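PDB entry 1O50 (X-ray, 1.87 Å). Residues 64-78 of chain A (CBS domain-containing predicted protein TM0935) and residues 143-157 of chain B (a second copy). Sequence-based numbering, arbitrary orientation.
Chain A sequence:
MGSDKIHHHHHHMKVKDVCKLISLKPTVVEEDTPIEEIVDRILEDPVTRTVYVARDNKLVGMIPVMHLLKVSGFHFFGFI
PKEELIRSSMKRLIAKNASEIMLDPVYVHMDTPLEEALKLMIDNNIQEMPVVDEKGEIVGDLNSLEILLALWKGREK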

# COMPACT_ATOMS: atom_id res chain seq x y z
N PRO A 64 -4.83 3.55 -7.89
CA PRO A 64 -4.23 3.09 -6.63
C PRO A 64 -5.19 2.20 -5.83
O PRO A 64 -6.41 2.42 -5.77
CB PRO A 64 -3.98 4.41 -5.88
CG PRO A 64 -3.82 5.34 -6.92
CD PRO A 64 -4.88 5.03 -7.96
N VAL A 65 -4.64 1.17 -5.21
CA VAL A 65 -5.48 0.26 -4.47
C VAL A 65 -6.27 1.00 -3.38
O VAL A 65 -7.41 0.62 -3.09
CB VAL A 65 -4.67 -0.86 -3.88
CG1 VAL A 65 -5.51 -1.64 -2.83
CG2 VAL A 65 -4.20 -1.75 -4.99
N MET A 66 -5.70 2.06 -2.81
CA MET A 66 -6.42 2.77 -1.75
C MET A 66 -7.57 3.57 -2.37
O MET A 66 -8.62 3.83 -1.70
CB MET A 66 -5.49 3.68 -0.93
CG MET A 66 -6.22 4.64 0.04
SD MET A 66 -7.15 3.77 1.45
CE MET A 66 -5.84 3.43 2.51
N HIS A 67 -7.39 4.02 -3.61
CA HIS A 67 -8.51 4.68 -4.30
C HIS A 67 -9.67 3.66 -4.53
O HIS A 67 -10.81 3.98 -4.29
CB HIS A 67 -8.07 5.31 -5.61
CG HIS A 67 -9.17 5.99 -6.36
ND1 HIS A 67 -9.91 7.04 -5.83
CD2 HIS A 67 -9.62 5.82 -7.63
CE1 HIS A 67 -10.77 7.47 -6.75
NE2 HIS A 67 -10.63 6.73 -7.84
N LEU A 68 -9.34 2.44 -4.94
CA LEU A 68 -10.31 1.36 -5.16
C LEU A 68 -11.03 0.98 -3.86
O LEU A 68 -12.24 0.72 -3.84
CB LEU A 68 -9.60 0.13 -5.76
CG LEU A 68 -10.46 -1.05 -6.20
CD1 LEU A 68 -11.67 -0.63 -7.04
CD2 LEU A 68 -9.61 -2.09 -6.96
N LEU A 69 -10.28 1.01 -2.76
CA LEU A 69 -10.83 0.73 -1.44
C LEU A 69 -11.84 1.83 -1.07
O LEU A 69 -12.93 1.54 -0.59
CB LEU A 69 -9.69 0.66 -0.41
CG LEU A 69 -10.03 0.14 0.97
CD1 LEU A 69 -10.39 -1.36 0.88
CD2 LEU A 69 -8.90 0.38 2.00
N LYS A 70 -11.51 3.08 -1.37
CA LYS A 70 -12.36 4.20 -1.06
C LYS A 70 -13.65 4.16 -1.91
O LYS A 70 -14.75 4.35 -1.41
CB LYS A 70 -11.61 5.54 -1.23
CG LYS A 70 -10.63 5.84 -0.11
CD LYS A 70 -9.82 7.08 -0.41
CE LYS A 70 -8.73 7.33 0.64
NZ LYS A 70 -7.86 8.54 0.28
N VAL A 71 -13.48 3.93 -3.20
CA VAL A 71 -14.58 3.77 -4.15
C VAL A 71 -15.51 2.66 -3.64
O VAL A 71 -16.74 2.76 -3.73
CB VAL A 71 -13.98 3.44 -5.56
CG1 VAL A 71 -15.01 2.78 -6.44
CG2 VAL A 71 -13.44 4.70 -6.20
N SER A 72 -14.92 1.59 -3.10
CA SER A 72 -15.64 0.41 -2.66
C SER A 72 -16.43 0.70 -1.40
O SER A 72 -17.58 0.36 -1.35
CB SER A 72 -14.72 -0.80 -2.48
OG SER A 72 -14.02 -1.04 -3.69
N GLY A 73 -15.84 1.37 -0.41
CA GLY A 73 -16.54 1.77 0.78
C GLY A 73 -17.74 2.66 0.55
O GLY A 73 -18.73 2.57 1.29
N PHE A 74 -17.65 3.58 -0.41
CA PHE A 74 -18.78 4.38 -0.80
C PHE A 74 -19.87 3.53 -1.49
O PHE A 74 -21.03 3.59 -1.14
CB PHE A 74 -18.37 5.53 -1.72
CG PHE A 74 -19.52 6.36 -2.14
CD1 PHE A 74 -20.17 7.16 -1.22
CD2 PHE A 74 -20.01 6.30 -3.44
CE1 PHE A 74 -21.28 7.93 -1.58
CE2 PHE A 74 -21.10 7.04 -3.83
CZ PHE A 74 -21.75 7.88 -2.90
N HIS A 75 -19.48 2.72 -2.47
CA HIS A 75 -20.44 1.96 -3.23
C HIS A 75 -21.20 0.95 -2.36
O HIS A 75 -22.40 0.82 -2.51
CB HIS A 75 -19.71 1.17 -4.34
CG HIS A 75 -20.64 0.41 -5.23
ND1 HIS A 75 -21.45 1.04 -6.15
CD2 HIS A 75 -20.89 -0.92 -5.34
CE1 HIS A 75 -22.15 0.12 -6.80
NE2 HIS A 75 -21.84 -1.06 -6.32
N PHE A 76 -20.49 0.24 -1.48
CA PHE A 76 -21.09 -0.84 -0.70
C PHE A 76 -21.61 -0.41 0.67
O PHE A 76 -22.57 -0.98 1.15
CB PHE A 76 -20.10 -1.98 -0.55
CG PHE A 76 -19.90 -2.75 -1.81
CD1 PHE A 76 -20.86 -3.65 -2.24
CD2 PHE A 76 -18.77 -2.59 -2.58
CE1 PHE A 76 -20.69 -4.34 -3.41
CE2 PHE A 76 -18.59 -3.30 -3.72
CZ PHE A 76 -19.57 -4.16 -4.15
N PHE A 77 -21.01 0.61 1.27
CA PHE A 77 -21.38 1.04 2.65
C PHE A 77 -21.81 2.49 2.75
O PHE A 77 -22.19 2.95 3.84
CB PHE A 77 -20.22 0.82 3.63
CG PHE A 77 -19.74 -0.60 3.71
CD1 PHE A 77 -20.57 -1.59 4.22
CD2 PHE A 77 -18.48 -0.95 3.26
CE1 PHE A 77 -20.12 -2.90 4.28
CE2 PHE A 77 -18.05 -2.24 3.33
CZ PHE A 77 -18.87 -3.22 3.83
N GLY A 78 -21.74 3.23 1.64
CA GLY A 78 -21.97 4.68 1.69
C GLY A 78 -21.00 5.54 2.50
O GLY A 78 -21.37 6.59 2.97
N ASN B 143 -5.95 -7.53 5.38
CA ASN B 143 -5.51 -6.47 4.47
C ASN B 143 -6.57 -5.98 3.53
O ASN B 143 -7.65 -6.55 3.43
CB ASN B 143 -4.20 -6.87 3.72
CG ASN B 143 -4.39 -7.89 2.62
OD1 ASN B 143 -5.50 -8.30 2.29
ND2 ASN B 143 -3.29 -8.28 2.01
N SER B 144 -6.29 -4.86 2.88
CA SER B 144 -7.22 -4.28 1.94
C SER B 144 -7.64 -5.23 0.81
O SER B 144 -8.75 -5.18 0.33
CB SER B 144 -6.62 -2.98 1.36
OG SER B 144 -5.40 -3.22 0.68
N LEU B 145 -6.77 -6.14 0.41
CA LEU B 145 -7.07 -6.99 -0.71
C LEU B 145 -8.16 -7.99 -0.32
O LEU B 145 -8.99 -8.34 -1.13
CB LEU B 145 -5.81 -7.72 -1.20
CG LEU B 145 -4.52 -6.89 -1.44
CD1 LEU B 145 -3.50 -7.78 -2.15
CD2 LEU B 145 -4.76 -5.61 -2.19
N GLU B 146 -8.12 -8.47 0.92
CA GLU B 146 -9.16 -9.35 1.44
C GLU B 146 -10.54 -8.69 1.44
O GLU B 146 -11.53 -9.34 1.12
CB GLU B 146 -8.79 -9.84 2.81
CG GLU B 146 -7.62 -10.81 2.73
CD GLU B 146 -7.14 -11.24 4.09
OE1 GLU B 146 -7.15 -10.42 5.02
OE2 GLU B 146 -6.77 -12.41 4.21
N ILE B 147 -10.59 -7.42 1.82
CA ILE B 147 -11.83 -6.65 1.81
C ILE B 147 -12.32 -6.50 0.39
O ILE B 147 -13.50 -6.70 0.14
CB ILE B 147 -11.65 -5.30 2.51
CG1 ILE B 147 -11.33 -5.50 3.99
CG2 ILE B 147 -12.92 -4.44 2.44
CD1 ILE B 147 -11.21 -4.25 4.77
N LEU B 148 -11.42 -6.20 -0.54
CA LEU B 148 -11.79 -6.07 -1.94
C LEU B 148 -12.33 -7.37 -2.52
O LEU B 148 -13.32 -7.34 -3.25
CB LEU B 148 -10.64 -5.56 -2.79
CG LEU B 148 -10.29 -4.09 -2.50
CD1 LEU B 148 -8.98 -3.67 -3.22
CD2 LEU B 148 -11.44 -3.10 -2.85
N LEU B 149 -11.66 -8.47 -2.20
CA LEU B 149 -12.07 -9.77 -2.63
C LEU B 149 -13.51 -10.04 -2.19
O LEU B 149 -14.36 -10.39 -3.00
CB LEU B 149 -11.12 -10.80 -2.02
CG LEU B 149 -11.14 -12.24 -2.58
CD1 LEU B 149 -10.01 -12.99 -2.04
CD2 LEU B 149 -12.51 -13.01 -2.31
N ALA B 150 -13.76 -9.92 -0.89
CA ALA B 150 -15.07 -10.10 -0.29
C ALA B 150 -16.15 -9.32 -0.99
O ALA B 150 -17.21 -9.82 -1.29
CB ALA B 150 -15.02 -9.63 1.14
N LEU B 151 -15.87 -8.04 -1.21
CA LEU B 151 -16.89 -7.14 -1.74
C LEU B 151 -17.21 -7.35 -3.20
O LEU B 151 -18.38 -7.32 -3.57
CB LEU B 151 -16.48 -5.71 -1.50
CG LEU B 151 -16.50 -5.28 -0.03
CD1 LEU B 151 -15.93 -3.86 0.00
CD2 LEU B 151 -17.88 -5.36 0.60
N TRP B 152 -16.18 -7.60 -4.02
CA TRP B 152 -16.37 -7.71 -5.46
C TRP B 152 -16.52 -9.12 -6.01
O TRP B 152 -17.02 -9.27 -7.13
CB TRP B 152 -15.20 -7.06 -6.16
CG TRP B 152 -15.24 -5.56 -6.04
CD1 TRP B 152 -14.46 -4.82 -5.23
CD2 TRP B 152 -16.10 -4.63 -6.72
NE1 TRP B 152 -14.80 -3.49 -5.33
CE2 TRP B 152 -15.80 -3.36 -6.25
CE3 TRP B 152 -17.10 -4.77 -7.69
CZ2 TRP B 152 -16.45 -2.19 -6.72
CZ3 TRP B 152 -17.74 -3.63 -8.17
CH2 TRP B 152 -17.41 -2.36 -7.67
N LYS B 153 -16.11 -10.12 -5.24
CA LYS B 153 -16.30 -11.52 -5.63
C LYS B 153 -17.61 -12.09 -5.07
O LYS B 153 -18.06 -13.14 -5.51
CB LYS B 153 -15.16 -12.37 -5.14
CG LYS B 153 -13.78 -12.00 -5.64
CD LYS B 153 -13.69 -11.89 -7.19
CE LYS B 153 -13.83 -13.23 -7.88
NZ LYS B 153 -13.81 -13.07 -9.36
N GLY B 154 -18.19 -11.42 -4.07
CA GLY B 154 -19.45 -11.85 -3.49
C GLY B 154 -20.59 -11.17 -4.22
O GLY B 154 -20.36 -10.39 -5.15
N ARG B 155 -21.82 -11.48 -3.83
CA ARG B 155 -22.99 -11.00 -4.55
C ARG B 155 -23.10 -9.51 -4.36
O ARG B 155 -22.99 -9.05 -3.25
CB ARG B 155 -24.29 -11.66 -4.08
CG ARG B 155 -25.41 -11.45 -5.05
CD ARG B 155 -26.73 -12.10 -4.71
NE ARG B 155 -27.46 -11.36 -3.68
CZ ARG B 155 -28.65 -11.70 -3.22
NH1 ARG B 155 -29.26 -12.77 -3.71
NH2 ARG B 155 -29.22 -10.99 -2.27
N GLU B 156 -23.31 -8.76 -5.43
CA GLU B 156 -23.41 -7.31 -5.31
C GLU B 156 -24.62 -6.83 -4.49
O GLU B 156 -24.49 -5.92 -3.67
CB GLU B 156 -23.42 -6.61 -6.65
CG GLU B 156 -23.50 -5.09 -6.45
CD GLU B 156 -23.24 -4.29 -7.71
OE1 GLU B 156 -23.17 -4.89 -8.80
OE2 GLU B 156 -23.16 -3.04 -7.62
N LYS B 157 -25.80 -7.39 -4.76
CA LYS B 157 -27.03 -7.02 -4.06
C LYS B 157 -27.07 -7.74 -2.71
O LYS B 157 -27.60 -7.26 -1.71
CB LYS B 157 -28.26 -7.38 -4.91
CG LYS B 157 -29.63 -7.01 -4.28
CD LYS B 157 -30.80 -7.35 -5.23
CE LYS B 157 -32.18 -7.10 -4.56
OXT LYS B 157 -26.58 -8.86 -2.57

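Two helices from two copies of the protein, 65-77 of chain A and 144-153 of chain B, run in broadly the same direction, crossing at 43° with axes 10.4 Å apart at closest approach. The backbones come nearest at Leu A69 and Leu B148, whose CA atoms lie 6.9 Å apart, and the contact buries 718 Å² in all.

The apolar packing is built around a knob in a hole. Leu B148 points toward chain A and settles among Val A65, Leu A68, Leu A69 and Ser A72, residues spaced i, i+3, i+4 and i+7 so that they line one side of the helix. Its CD1 lies 4.0 Å from Val A65 CG1, and its CD2 lies 4.0 Å from Leu A68 CG. One turn later, Leu B151 meets two phenylalanines: its CD2 is 4.0 Å from Phe A77 CZ, while its CB sits over the face of the Phe A76 ring, 3.9 Å from CE2, in a CH-pi contact.

Aromatic packing centres on Trp B152. Phe A76 directs its edge at the indole face, with CE2 3.8 Å from Trp B152 CE2 and the planes at 83°, so ring hydrogens meet the pi cloud. His A75 lies nearly parallel to the indole, but slid so far that the rings barely overlap.

Two polar bonds add direction to this greasy surface. Trp B152 NE1 donates to Ser A72 OG at 3.0 Å; that hydroxyl in turn donates to Leu A68 O, 2.5 Å from OG, so the serine relays between indole and backbone. Beyond the chain B helix, His A75 NE2 donates to Glu B156 OE2 at 2.7 Å, near the plane of the imidazole, as a ring nitrogen requires. The rule is economical: leucine fills the groove, aromatics extend it, and two hydrogen bonds, Trp B152 to Ser A72 and His A75 to Glu B156, add polar links.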